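Local coordinates for type II restriction enzyme BsoBI (Geobacillus stearothermophilus, PDB 1DC1), which recognises the double-stranded DNA sequence 5'-CYCGRG-3' as a homodimer and cleaves it after the first cytosine, at residues 76-79 and 80-84; 96-100 and 101-105; 113-116 and 117-121. One frame throughout, in Å; residues are numbered along the deposited sequence.

Interaction 1 of 3, residues 76-79 and 80-84; sequences SGIS and DKAKK. With nucleotides of chain B.
Ser-79 caps helix 80-83 from the N-cap position: its OG accepts from Ala-82 N at 2.9 Å, nearly straight at 160°, while Lys-83 N closes the first turn on Ser-79 O. Ser-79 OG (chi1 66°) sits between the backbone N and the carbonyl carbon, where it can also donate to OP2 of DA9 of chain B, 2.7 Å away. Serine suits the place because one hydroxyl can both accept and donate.

The helix start grips the next phosphate through its backbone: Asp-80 N donates to OP1 of DG10 of chain B at 3.0 Å, and Lys-81 N bonds weakly to OP2 of the same nucleotide. Lys-81 bends at chi3 (-72°), bringing NZ to the Hoogsteen edges of both purines, 2.8 Å from O6 of DG10 and 3.0 Å from N7 of DA9. Asp-246 of the second subunit forms a salt bridge with NZ.

Apolar packing is slight: Ile-78 CG2 lies 4.2 Å from Ala-82 CB, with Ala-32 and Phe-28 of the second subunit respectively beside them.

Peptide dipoles at the helix N-terminus probably favour phosphate binding, while the lysine's bonds to N7 and O6 are consistent with reading of the purines.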
ATOM      1  N   SER D  76       9.638  14.959  15.144  1.00 13.93           N
ATOM      2  CA  SER D  76      10.396  15.740  14.175  1.00 12.82           C
ATOM      3  C   SER D  76      10.135  15.280  12.747  1.00 12.78           C
ATOM      4  O   SER D  76      10.699  15.820  11.808  1.00 17.06           O
ATOM      5  CB  SER D  76      11.901  15.725  14.509  1.00  9.56           C
ATOM      6  OG  SER D  76      12.592  14.673  13.862  1.00 13.70           O
ATOM      7  N   GLY D  77       9.255  14.297  12.570  1.00 13.93           N
ATOM      8  CA  GLY D  77       8.904  13.851  11.234  1.00 14.68           C
ATOM      9  C   GLY D  77       9.580  12.599  10.744  1.00 14.87           C
ATOM     10  O   GLY D  77       9.500  12.313   9.542  1.00 16.49           O
ATOM     11  N   ILE D  78      10.222  11.862  11.657  1.00 14.21           N
ATOM     12  CA  ILE D  78      10.930  10.636  11.328  1.00 16.75           C
ATOM     13  C   ILE D  78      10.211   9.334  11.771  1.00 10.41           C
ATOM     14  O   ILE D  78      10.164   9.011  12.963  1.00 12.88           O
ATOM     15  CB  ILE D  78      12.386  10.683  11.914  1.00 13.82           C
ATOM     16  CG1 ILE D  78      13.089  12.001  11.529  1.00 11.86           C
ATOM     17  CG2 ILE D  78      13.171   9.431  11.447  1.00 13.91           C
ATOM     18  CD1 ILE D  78      13.202  12.245  10.038  1.00 12.38           C
ATOM     19  N   SER D  79       9.668   8.612  10.796  1.00 11.49           N
ATOM     20  CA  SER D  79       8.974   7.364  11.067  1.00 14.02           C
ATOM     21  C   SER D  79      10.008   6.320  11.498  1.00 11.80           C
ATOM     22  O   SER D  79      11.177   6.449  11.210  1.00 12.88           O
ATOM     23  CB  SER D  79       8.257   6.879   9.814  1.00 13.27           C
ATOM     24  OG  SER D  79       9.219   6.523   8.818  1.00 12.06           O
ATOM     25  N   ASP D  80       9.586   5.269  12.172  1.00 14.22           N
ATOM     26  CA  ASP D  80      10.567   4.263  12.559  1.00 18.07           C
ATOM     27  C   ASP D  80      11.143   3.580  11.323  1.00 17.18           C
ATOM     28  O   ASP D  80      12.308   3.138  11.331  1.00 13.65           O
ATOM     29  CB  ASP D  80       9.965   3.273  13.536  1.00 16.67           C
ATOM     30  CG  ASP D  80       9.835   3.856  14.944  1.00 20.09           C
ATOM     31  OD1 ASP D  80      10.453   4.908  15.225  1.00 15.98           O
ATOM     32  OD2 ASP D  80       9.116   3.244  15.768  1.00 23.71           O
ATOM     33  N   LYS D  81      10.349   3.539  10.245  1.00 12.58           N
ATOM     34  CA  LYS D  81      10.829   2.961   8.984  1.00 15.87           C
ATOM     35  C   LYS D  81      11.985   3.860   8.444  1.00 16.97           C
ATOM     36  O   LYS D  81      13.036   3.355   8.063  1.00 15.99           O
ATOM     37  CB  LYS D  81       9.683   2.880   7.947  1.00 12.51           C
ATOM     38  CG  LYS D  81      10.150   2.733   6.519  1.00  9.33           C
ATOM     39  CD  LYS D  81       9.094   2.135   5.592  1.00 11.08           C
ATOM     40  CE  LYS D  81       8.827   0.654   5.818  1.00 12.73           C
ATOM     41  NZ  LYS D  81       7.751   0.147   4.890  1.00 12.32           N
ATOM     42  N   ALA D  82      11.795   5.185   8.441  1.00 12.06           N
ATOM     43  CA  ALA D  82      12.832   6.087   7.950  1.00 12.70           C
ATOM     44  C   ALA D  82      14.078   6.118   8.842  1.00 15.13           C
ATOM     45  O   ALA D  82      15.204   6.268   8.351  1.00 13.37           O
ATOM     46  CB  ALA D  82      12.292   7.526   7.805  1.00 10.66           C
ATOM     47  N   LYS D  83      13.865   5.977  10.147  1.00 16.34           N
ATOM     48  CA  LYS D  83      14.934   6.084  11.120  1.00 16.45           C
ATOM     49  C   LYS D  83      16.061   5.095  10.832  1.00 17.94           C
ATOM     50  O   LYS D  83      17.240   5.423  11.059  1.00 15.86           O
ATOM     51  CB  LYS D  83      14.305   5.993  12.526  1.00 18.30           C
ATOM     52  CG  LYS D  83      14.897   5.051  13.539  1.00 24.56           C
ATOM     53  CD  LYS D  83      14.541   5.545  14.958  1.00 22.13           C
ATOM     54  CE  LYS D  83      14.436   4.423  15.984  1.00 33.55           C
ATOM     55  NZ  LYS D  83      13.656   3.266  15.486  1.00 43.92           N
ATOM     56  N   LYS D  84      15.713   3.942  10.255  1.00 17.19           N
ATOM     57  CA  LYS D  84      16.710   2.920   9.936  1.00 20.48           C
ATOM     58  C   LYS D  84      17.831   3.433   9.015  1.00 15.04           C
ATOM     59  O   LYS D  84      18.939   2.926   9.013  1.00 19.41           O
ATOM     60  CB  LYS D  84      16.070   1.748   9.198  1.00 17.35           C
ATOM     61  CG  LYS D  84      15.000   1.003   9.926  1.00 28.97           C
ATOM     62  CD  LYS D  84      14.674  -0.313   9.139  1.00 25.78           C
ATOM     63  CE  LYS D  84      14.511  -0.111   7.613  1.00 22.84           C
ATOM     64  NZ  LYS D  84      13.287   0.677   7.255  1.00 17.73           N
TER
ATOM     65  P    DG B  10       6.321   3.541  11.481  1.00 14.40           P
ATOM     66  OP1  DG B  10       6.765   4.385  12.623  1.00 21.15           O
ATOM     67  OP2  DG B  10       7.332   2.930  10.590  1.00 11.97           O
ATOM     68  O5'  DG B  10       5.271   2.485  12.039  1.00 14.50           O
ATOM     69  C5'  DG B  10       5.637   1.167  12.387  1.00 14.27           C
ATOM     70  C4'  DG B  10       4.456   0.245  12.161  1.00 16.08           C
ATOM     71  O4'  DG B  10       4.034   0.339  10.788  1.00 14.32           O
ATOM     72  C3'  DG B  10       4.848  -1.212  12.363  1.00 18.06           C
ATOM     73  O3'  DG B  10       4.489  -1.606  13.661  1.00 19.93           O
ATOM     74  C2'  DG B  10       4.031  -1.975  11.345  1.00 22.00           C
ATOM     75  C1'  DG B  10       3.886  -0.966  10.218  1.00 18.97           C
ATOM     76  N9   DG B  10       4.877  -1.106   9.160  1.00 15.83           N
ATOM     77  C8   DG B  10       5.813  -0.165   8.785  1.00 17.90           C
ATOM     78  N7   DG B  10       6.500  -0.521   7.737  1.00 16.75           N
ATOM     79  C5   DG B  10       6.005  -1.785   7.414  1.00 15.36           C
ATOM     80  C6   DG B  10       6.357  -2.685   6.334  1.00 13.89           C
ATOM     81  O6   DG B  10       7.233  -2.550   5.473  1.00 15.02           O
ATOM     82  N1   DG B  10       5.571  -3.850   6.352  1.00 15.81           N
ATOM     83  C2   DG B  10       4.630  -4.153   7.326  1.00 16.25           C
ATOM     84  N2   DG B  10       4.009  -5.368   7.208  1.00 13.61           N
ATOM     85  N3   DG B  10       4.321  -3.335   8.348  1.00 13.18           N
ATOM     86  C4   DG B  10       5.026  -2.173   8.309  1.00 11.36           C
ATOM     87  P    DA B   9       6.928   6.289   6.100  1.00 13.16           P
ATOM     88  OP1  DA B   9       6.351   7.600   5.698  1.00 11.22           O
ATOM     89  OP2  DA B   9       8.407   6.174   6.216  1.00 12.03           O
ATOM     90  O5'  DA B   9       6.260   5.735   7.458  1.00 12.79           O
ATOM     91  C5'  DA B   9       5.026   6.287   8.020  1.00 10.79           C
ATOM     92  C4'  DA B   9       4.176   5.186   8.610  1.00 12.70           C
ATOM     93  O4'  DA B   9       3.399   4.506   7.605  1.00 14.52           O
ATOM     94  C3'  DA B   9       4.922   4.068   9.321  1.00 13.95           C
ATOM     95  O3'  DA B   9       5.369   4.495  10.612  1.00 14.33           O
ATOM     96  C2'  DA B   9       3.891   2.947   9.335  1.00 11.71           C
ATOM     97  C1'  DA B   9       3.176   3.154   8.002  1.00  9.55           C
ATOM     98  N9   DA B   9       3.721   2.290   6.952  1.00 14.64           N
ATOM     99  C8   DA B   9       4.847   2.509   6.176  1.00 13.15           C
ATOM    100  N7   DA B   9       5.096   1.540   5.333  1.00 10.41           N
ATOM    101  C5   DA B   9       4.071   0.623   5.550  1.00 12.31           C
ATOM    102  C6   DA B   9       3.761  -0.625   4.963  1.00  8.25           C
ATOM    103  N6   DA B   9       4.460  -1.197   3.988  1.00  7.72           N
ATOM    104  N1   DA B   9       2.680  -1.268   5.424  1.00 14.36           N
ATOM    105  C2   DA B   9       1.950  -0.714   6.401  1.00  7.73           C
ATOM    106  N3   DA B   9       2.129   0.434   7.022  1.00 10.49           N
ATOM    107  C4   DA B   9       3.218   1.069   6.546  1.00 13.69           C
TER
HETATM  108  O   HOH W   1      11.306   7.416  14.634  1.00 15.12           O

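Interaction 2 of 3, residues 96-100 and 101-105; sequences NNLIE and NFLEP
Leu-98 O takes two backbone donors near the end of helix 88-103, Phe-102 N at 3.0 Å and Leu-103 N at 3.1 Å. The first is the usual i to i+4 bond, but its donor stands above the carbonyl plane; the second reaches one residue further, lies in that plane and is the straighter, its N-H...O angle 162°. This is a pi-type turn, in which the coil widens. Before it, Asn-101 N still bonds to Asn-97 O in the ordinary alpha pattern.

Among the apolar groups, the Leu-98 side chain meets both residues whose N-H groups its carbonyl accepts. Its CD1 approaches CD2 of the Phe-102 ring at 4.0 Å, the two side chains crossing at about a right angle, while its CG packs on CG of Leu-103 at 4.1 Å. Leu-98 has CG anti to the backbone N (chi1 166°), which swings the branched end along the helix toward the wide turn. Ile-99 CG1 adds a looser contact with Leu-103 CD1 at 4.2 Å.

Polar residues suit the outer side. Asn-97 and Asn-101 run alongside each other with amide planes 20° apart, ND2 of Asn-101 lying 3.5 Å from CB of Asn-97. Glu-100 and Glu-104 also point the same way, but keep their carboxylates apart.

Leu-98 and Leu-103 turn toward helix 110-152, and Phe-102 touches Thr-40 of the second subunit. An amphipathic helix with a pi-type turn near Pro-105 is the motif here, within the helical part of BsoBI.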
ATOM      1  N   ASN D  96      16.806  19.020  16.081  1.00 15.76           N
ATOM      2  CA  ASN D  96      17.057  20.460  16.130  1.00 18.09           C
ATOM      3  C   ASN D  96      16.102  21.213  15.201  1.00 13.86           C
ATOM      4  O   ASN D  96      15.640  22.312  15.526  1.00 15.98           O
ATOM      5  CB  ASN D  96      18.521  20.766  15.782  1.00 18.30           C
ATOM      6  CG  ASN D  96      19.489  20.212  16.837  1.00 26.96           C
ATOM      7  OD1 ASN D  96      19.146  20.102  18.033  1.00 26.78           O
ATOM      8  ND2 ASN D  96      20.698  19.845  16.400  1.00 31.66           N
ATOM      9  N   ASN D  97      15.771  20.609  14.066  1.00 15.19           N
ATOM     10  CA  ASN D  97      14.862  21.266  13.132  1.00 17.66           C
ATOM     11  C   ASN D  97      13.506  21.431  13.785  1.00 14.09           C
ATOM     12  O   ASN D  97      12.854  22.460  13.638  1.00 16.73           O
ATOM     13  CB  ASN D  97      14.751  20.445  11.859  1.00 19.43           C
ATOM     14  CG  ASN D  97      16.040  20.483  11.031  1.00 28.29           C
ATOM     15  OD1 ASN D  97      16.870  21.407  11.182  1.00 25.25           O
ATOM     16  ND2 ASN D  97      16.220  19.477  10.158  1.00 26.52           N
ATOM     17  N   LEU D  98      13.094  20.412  14.530  1.00 13.15           N
ATOM     18  CA  LEU D  98      11.806  20.454  15.202  1.00 12.35           C
ATOM     19  C   LEU D  98      11.831  21.593  16.224  1.00  9.65           C
ATOM     20  O   LEU D  98      10.896  22.410  16.305  1.00 14.84           O
ATOM     21  CB  LEU D  98      11.542  19.095  15.895  1.00 17.44           C
ATOM     22  CG  LEU D  98      10.387  19.138  16.899  1.00 13.97           C
ATOM     23  CD1 LEU D  98       9.061  19.448  16.199  1.00 14.15           C
ATOM     24  CD2 LEU D  98      10.349  17.801  17.687  1.00 13.39           C
ATOM     25  N   ILE D  99      12.902  21.647  17.010  1.00 13.43           N
ATOM     26  CA  ILE D  99      13.039  22.709  18.003  1.00 19.34           C
ATOM     27  C   ILE D  99      13.074  24.109  17.351  1.00 17.15           C
ATOM     28  O   ILE D  99      12.309  24.977  17.744  1.00 16.61           O
ATOM     29  CB  ILE D  99      14.301  22.485  18.909  1.00 18.05           C
ATOM     30  CG1 ILE D  99      14.062  21.310  19.856  1.00 17.42           C
ATOM     31  CG2 ILE D  99      14.615  23.749  19.736  1.00 20.39           C
ATOM     32  CD1 ILE D  99      15.305  20.849  20.556  1.00 21.73           C
ATOM     33  N   GLU D 100      13.902  24.303  16.322  1.00 17.01           N
ATOM     34  CA  GLU D 100      14.019  25.615  15.691  1.00 19.15           C
ATOM     35  C   GLU D 100      12.887  26.008  14.805  1.00 17.72           C
ATOM     36  O   GLU D 100      12.523  27.175  14.779  1.00 18.42           O
ATOM     37  CB  GLU D 100      15.319  25.710  14.883  1.00 19.15           C
ATOM     38  CG  GLU D 100      16.571  25.404  15.726  1.00 28.08           C
ATOM     39  CD  GLU D 100      17.858  25.404  14.912  1.00 35.92           C
ATOM     40  OE1 GLU D 100      17.762  25.497  13.672  1.00 48.95           O
ATOM     41  OE2 GLU D 100      18.955  25.303  15.505  1.00 41.11           O
ATOM     42  N   ASN D 101      12.308  25.044  14.098  1.00 15.19           N
ATOM     43  CA  ASN D 101      11.251  25.365  13.157  1.00 17.41           C
ATOM     44  C   ASN D 101       9.863  25.374  13.714  1.00 14.43           C
ATOM     45  O   ASN D 101       8.973  26.073  13.186  1.00 17.43           O
ATOM     46  CB  ASN D 101      11.269  24.402  11.965  1.00 20.44           C
ATOM     47  CG  ASN D 101      12.572  24.436  11.224  1.00 28.39           C
ATOM     48  OD1 ASN D 101      13.196  25.496  11.140  1.00 31.81           O
ATOM     49  ND2 ASN D 101      13.004  23.286  10.681  1.00 23.77           N
ATOM     50  N   PHE D 102       9.648  24.618  14.776  1.00 13.64           N
ATOM     51  CA  PHE D 102       8.296  24.551  15.323  1.00 17.10           C
ATOM     52  C   PHE D 102       8.108  24.887  16.814  1.00 12.86           C
ATOM     53  O   PHE D 102       7.195  25.644  17.183  1.00 16.52           O
ATOM     54  CB  PHE D 102       7.717  23.151  15.018  1.00 14.26           C
ATOM     55  CG  PHE D 102       7.696  22.840  13.551  1.00 18.21           C
ATOM     56  CD1 PHE D 102       6.842  23.538  12.696  1.00 16.17           C
ATOM     57  CD2 PHE D 102       8.497  21.851  13.021  1.00 17.44           C
ATOM     58  CE1 PHE D 102       6.783  23.239  11.329  1.00 18.05           C
ATOM     59  CE2 PHE D 102       8.436  21.551  11.644  1.00 21.16           C
ATOM     60  CZ  PHE D 102       7.581  22.239  10.802  1.00 14.22           C
ATOM     61  N   LEU D 103       8.977  24.363  17.657  1.00 12.23           N
ATOM     62  CA  LEU D 103       8.787  24.567  19.071  1.00 12.75           C
ATOM     63  C   LEU D 103       9.112  25.958  19.518  1.00 12.42           C
ATOM     64  O   LEU D 103       8.339  26.549  20.239  1.00 15.24           O
ATOM     65  CB  LEU D 103       9.548  23.510  19.881  1.00 12.02           C
ATOM     66  CG  LEU D 103       9.253  22.026  19.510  1.00 11.96           C
ATOM     67  CD1 LEU D 103       9.884  21.086  20.526  1.00 10.74           C
ATOM     68  CD2 LEU D 103       7.744  21.768  19.412  1.00 14.85           C
ATOM     69  N   GLU D 104      10.229  26.511  19.086  1.00 15.79           N
ATOM     70  CA  GLU D 104      10.540  27.879  19.506  1.00 18.58           C
ATOM     71  C   GLU D 104       9.467  28.822  18.961  1.00 18.16           C
ATOM     72  O   GLU D 104       8.952  29.679  19.662  1.00 18.15           O
ATOM     73  CB  GLU D 104      11.935  28.190  19.057  1.00 18.56           C
ATOM     74  CG  GLU D 104      12.818  27.097  19.547  1.00 28.25           C
ATOM     75  CD  GLU D 104      14.272  27.416  19.541  1.00 30.97           C
ATOM     76  OE1 GLU D 104      14.759  27.899  18.500  1.00 33.53           O
ATOM     77  OE2 GLU D 104      14.914  27.162  20.592  1.00 35.74           O
ATOM     78  N   PRO D 105       9.130  28.690  17.684  1.00 20.16           N
ATOM     79  CA  PRO D 105       8.077  29.551  17.146  1.00 20.68           C
ATOM     80  C   PRO D 105       6.711  29.456  17.883  1.00 19.34           C
ATOM     81  O   PRO D 105       5.927  30.414  17.839  1.00 18.64           O
ATOM     82  CB  PRO D 105       7.961  29.097  15.673  1.00 21.64           C
ATOM     83  CG  PRO D 105       9.340  28.601  15.356  1.00 16.82           C
ATOM     84  CD  PRO D 105       9.793  27.904  16.630  1.00 19.85           C
TER

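Interaction 3 of 3, residues 113-116 and 117-121; sequences ELIF and RYLLF
Glu-113 and Arg-117, one turn apart, form a salt bridge along the helix, with OE2 of Glu-113 accepting from NE of Arg-117 at 2.8 Å and an N-H...O angle of 163°. The carboxylate oxygen lies in the guanidinium plane, whereas NE meets OE2 on its anti side, 26° out of the carboxylate plane. A water bridges the same groups, donating to Glu-113 OE2 and accepting from Arg-117 NH2, so the guanidinium is held at two points along its edge. Glu-113 reaches forward along the helix: a chi1 of -176° points CG away from the residue's own N and the chain then bends at chi2, while the arginine runs extended from CG to NE.

Around this pair, the backbone carries the regular i to i+4 bonds of an alpha-helix, such as Tyr-118 N to Leu-114 O at 2.8 Å and Leu-120 N to Phe-116 O at 2.9 Å. On another side of the helix Ile-115 CG2 touches Leu-119 CD1 at 4.0 Å; branched aliphatic residues fit there because Leu-49 and Ala-46 of helix 21-53 pack against that surface.

Further out, the ion pair is fixed by the other subunit: Glu-113 OE1 makes a salt bridge with Arg-47, and Arg-117 NH1 is hydrogen-bonded to OG of Ser-39, both of the second subunit. Phe-116 packs on Leu-119 of that subunit, and Leu-119 on its Phe-116, in a symmetrical apolar patch. An i to i+4 Glu-Arg bridge within a long helix, buried at a helical dimer interface, is the motif that helix 110-152 presents here.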
ATOM      1  N   GLU D 113       2.693  22.010  21.096  1.00 12.29           N
ATOM      2  CA  GLU D 113       3.211  21.937  19.725  1.00 14.04           C
ATOM      3  C   GLU D 113       3.890  20.544  19.577  1.00 14.84           C
ATOM      4  O   GLU D 113       3.670  19.824  18.596  1.00 13.36           O
ATOM      5  CB  GLU D 113       4.245  23.052  19.445  1.00 11.89           C
ATOM      6  CG  GLU D 113       4.751  23.067  17.984  1.00 16.67           C
ATOM      7  CD  GLU D 113       3.661  23.438  16.953  1.00 18.77           C
ATOM      8  OE1 GLU D 113       2.653  24.062  17.350  1.00 18.18           O
ATOM      9  OE2 GLU D 113       3.796  23.125  15.734  1.00 21.13           O
ATOM     10  N   LEU D 114       4.708  20.169  20.551  1.00 12.53           N
ATOM     11  CA  LEU D 114       5.408  18.885  20.530  1.00 14.73           C
ATOM     12  C   LEU D 114       4.451  17.696  20.555  1.00 11.89           C
ATOM     13  O   LEU D 114       4.573  16.751  19.748  1.00 11.69           O
ATOM     14  CB  LEU D 114       6.322  18.780  21.750  1.00 12.87           C
ATOM     15  CG  LEU D 114       7.034  17.439  21.972  1.00 16.01           C
ATOM     16  CD1 LEU D 114       7.778  16.968  20.696  1.00 14.25           C
ATOM     17  CD2 LEU D 114       8.017  17.636  23.148  1.00 15.73           C
ATOM     18  N   ILE D 115       3.513  17.729  21.513  1.00 15.89           N
ATOM     19  CA  ILE D 115       2.525  16.639  21.672  1.00 15.49           C
ATOM     20  C   ILE D 115       1.643  16.467  20.419  1.00 14.83           C
ATOM     21  O   ILE D 115       1.389  15.350  20.002  1.00 12.54           O
ATOM     22  CB  ILE D 115       1.576  16.826  22.946  1.00 12.54           C
ATOM     23  CG1 ILE D 115       2.396  17.063  24.252  1.00 14.39           C
ATOM     24  CG2 ILE D 115       0.722  15.600  23.109  1.00 11.09           C
ATOM     25  CD1 ILE D 115       3.577  16.140  24.479  1.00 10.31           C
ATOM     26  N   PHE D 116       1.181  17.575  19.843  1.00 13.24           N
ATOM     27  CA  PHE D 116       0.357  17.585  18.639  1.00 13.37           C
ATOM     28  C   PHE D 116       1.171  16.972  17.472  1.00 16.76           C
ATOM     29  O   PHE D 116       0.631  16.173  16.704  1.00 13.06           O
ATOM     30  CB  PHE D 116      -0.050  19.025  18.258  1.00 16.67           C
ATOM     31  CG  PHE D 116      -1.084  19.648  19.170  1.00 13.93           C
ATOM     32  CD1 PHE D 116      -1.686  18.920  20.215  1.00 16.50           C
ATOM     33  CD2 PHE D 116      -1.459  20.969  18.987  1.00 14.94           C
ATOM     34  CE1 PHE D 116      -2.653  19.513  21.073  1.00 17.77           C
ATOM     35  CE2 PHE D 116      -2.424  21.571  19.833  1.00 14.44           C
ATOM     36  CZ  PHE D 116      -3.014  20.847  20.869  1.00 13.69           C
ATOM     37  N   ARG D 117       2.455  17.346  17.335  1.00 13.76           N
ATOM     38  CA  ARG D 117       3.269  16.790  16.255  1.00 15.78           C
ATOM     39  C   ARG D 117       3.576  15.336  16.484  1.00 15.06           C
ATOM     40  O   ARG D 117       3.558  14.539  15.548  1.00 12.01           O
ATOM     41  CB  ARG D 117       4.534  17.599  16.054  1.00 13.98           C
ATOM     42  CG  ARG D 117       4.168  18.843  15.256  1.00 14.43           C
ATOM     43  CD  ARG D 117       5.238  19.987  15.120  1.00 18.46           C
ATOM     44  NE  ARG D 117       4.649  20.995  14.218  1.00 17.24           N
ATOM     45  CZ  ARG D 117       4.650  20.903  12.888  1.00 14.09           C
ATOM     46  NH1 ARG D 117       5.222  19.863  12.278  1.00 14.86           N
ATOM     47  NH2 ARG D 117       4.005  21.808  12.180  1.00 16.91           N
ATOM     48  N   TYR D 118       3.839  14.985  17.735  1.00 11.47           N
ATOM     49  CA  TYR D 118       4.125  13.602  18.074  1.00 12.32           C
ATOM     50  C   TYR D 118       2.888  12.701  17.677  1.00 16.33           C
ATOM     51  O   TYR D 118       3.062  11.638  17.082  1.00 14.26           O
ATOM     52  CB  TYR D 118       4.451  13.543  19.570  1.00 12.02           C
ATOM     53  CG  TYR D 118       4.479  12.160  20.092  1.00 13.34           C
ATOM     54  CD1 TYR D 118       5.601  11.359  19.914  1.00 12.64           C
ATOM     55  CD2 TYR D 118       3.354  11.624  20.755  1.00 13.30           C
ATOM     56  CE1 TYR D 118       5.608  10.041  20.397  1.00 14.28           C
ATOM     57  CE2 TYR D 118       3.362  10.335  21.231  1.00 11.25           C
ATOM     58  CZ  TYR D 118       4.477   9.553  21.061  1.00 12.80           C
ATOM     59  OH  TYR D 118       4.478   8.299  21.609  1.00 17.15           O
ATOM     60  N   LEU D 119       1.662  13.163  17.960  1.00 12.90           N
ATOM     61  CA  LEU D 119       0.428  12.418  17.639  1.00 13.65           C
ATOM     62  C   LEU D 119       0.141  12.392  16.135  1.00 14.30           C
ATOM     63  O   LEU D 119      -0.236  11.366  15.568  1.00 12.62           O
ATOM     64  CB  LEU D 119      -0.788  13.031  18.381  1.00 14.35           C
ATOM     65  CG  LEU D 119      -0.923  12.698  19.888  1.00 20.64           C
ATOM     66  CD1 LEU D 119      -1.836  13.729  20.601  1.00 22.45           C
ATOM     67  CD2 LEU D 119      -1.462  11.260  20.039  1.00 14.50           C
ATOM     68  N   LEU D 120       0.269  13.541  15.500  1.00 11.73           N
ATOM     69  CA  LEU D 120       0.060  13.609  14.081  1.00 12.09           C
ATOM     70  C   LEU D 120       0.934  12.563  13.347  1.00 10.74           C
ATOM     71  O   LEU D 120       0.430  11.873  12.473  1.00 11.22           O
ATOM     72  CB  LEU D 120       0.413  15.012  13.569  1.00 12.39           C
ATOM     73  CG  LEU D 120       0.234  15.187  12.054  1.00 12.37           C
ATOM     74  CD1 LEU D 120      -1.291  15.098  11.787  1.00 10.11           C
ATOM     75  CD2 LEU D 120       0.882  16.519  11.552  1.00 11.14           C
ATOM     76  N   PHE D 121       2.236  12.485  13.665  1.00 10.96           N
ATOM     77  CA  PHE D 121       3.101  11.505  12.989  1.00 14.52           C
ATOM     78  C   PHE D 121       2.851  10.067  13.503  1.00 13.53           C
ATOM     79  O   PHE D 121       2.897   9.114  12.728  1.00 13.90           O
ATOM     80  CB  PHE D 121       4.594  11.915  13.102  1.00 19.43           C
ATOM     81  CG  PHE D 121       4.924  13.229  12.400  1.00 14.05           C
ATOM     82  CD1 PHE D 121       4.414  13.510  11.137  1.00 21.36           C
ATOM     83  CD2 PHE D 121       5.625  14.205  13.046  1.00 15.15           C
ATOM     84  CE1 PHE D 121       4.591  14.764  10.549  1.00 21.49           C
ATOM     85  CE2 PHE D 121       5.806  15.446  12.471  1.00 16.01           C
ATOM     86  CZ  PHE D 121       5.292  15.736  11.232  1.00 14.79           C
TER
HETATM   87  O   HOH W   2       2.660  23.791  13.420  1.00 17.95           O

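The three contacts follow one another along the chain; none nests in or crosses another, and each closes only a local turn. Interaction 1 links the end of helix 69-75 to helix 80-83, interaction 2 lies in the C-terminal part of helix 88-103, and interaction 3 near the start of helix 110-152. They meet in space nonetheless. Ser-76 CB packs on Leu-98 CB, Gly-77 N approaches Phe-121 CE2, and Leu-103 CD2 rests on Glu-113 CG. Phe-102 makes a cation-pi contact with Arg-117, joining the last two helices. Their helical region, with interaction 2 furthest out, its centre about 37 Å from the chain's, meets the DNA through interaction 1 and the second subunit through all three.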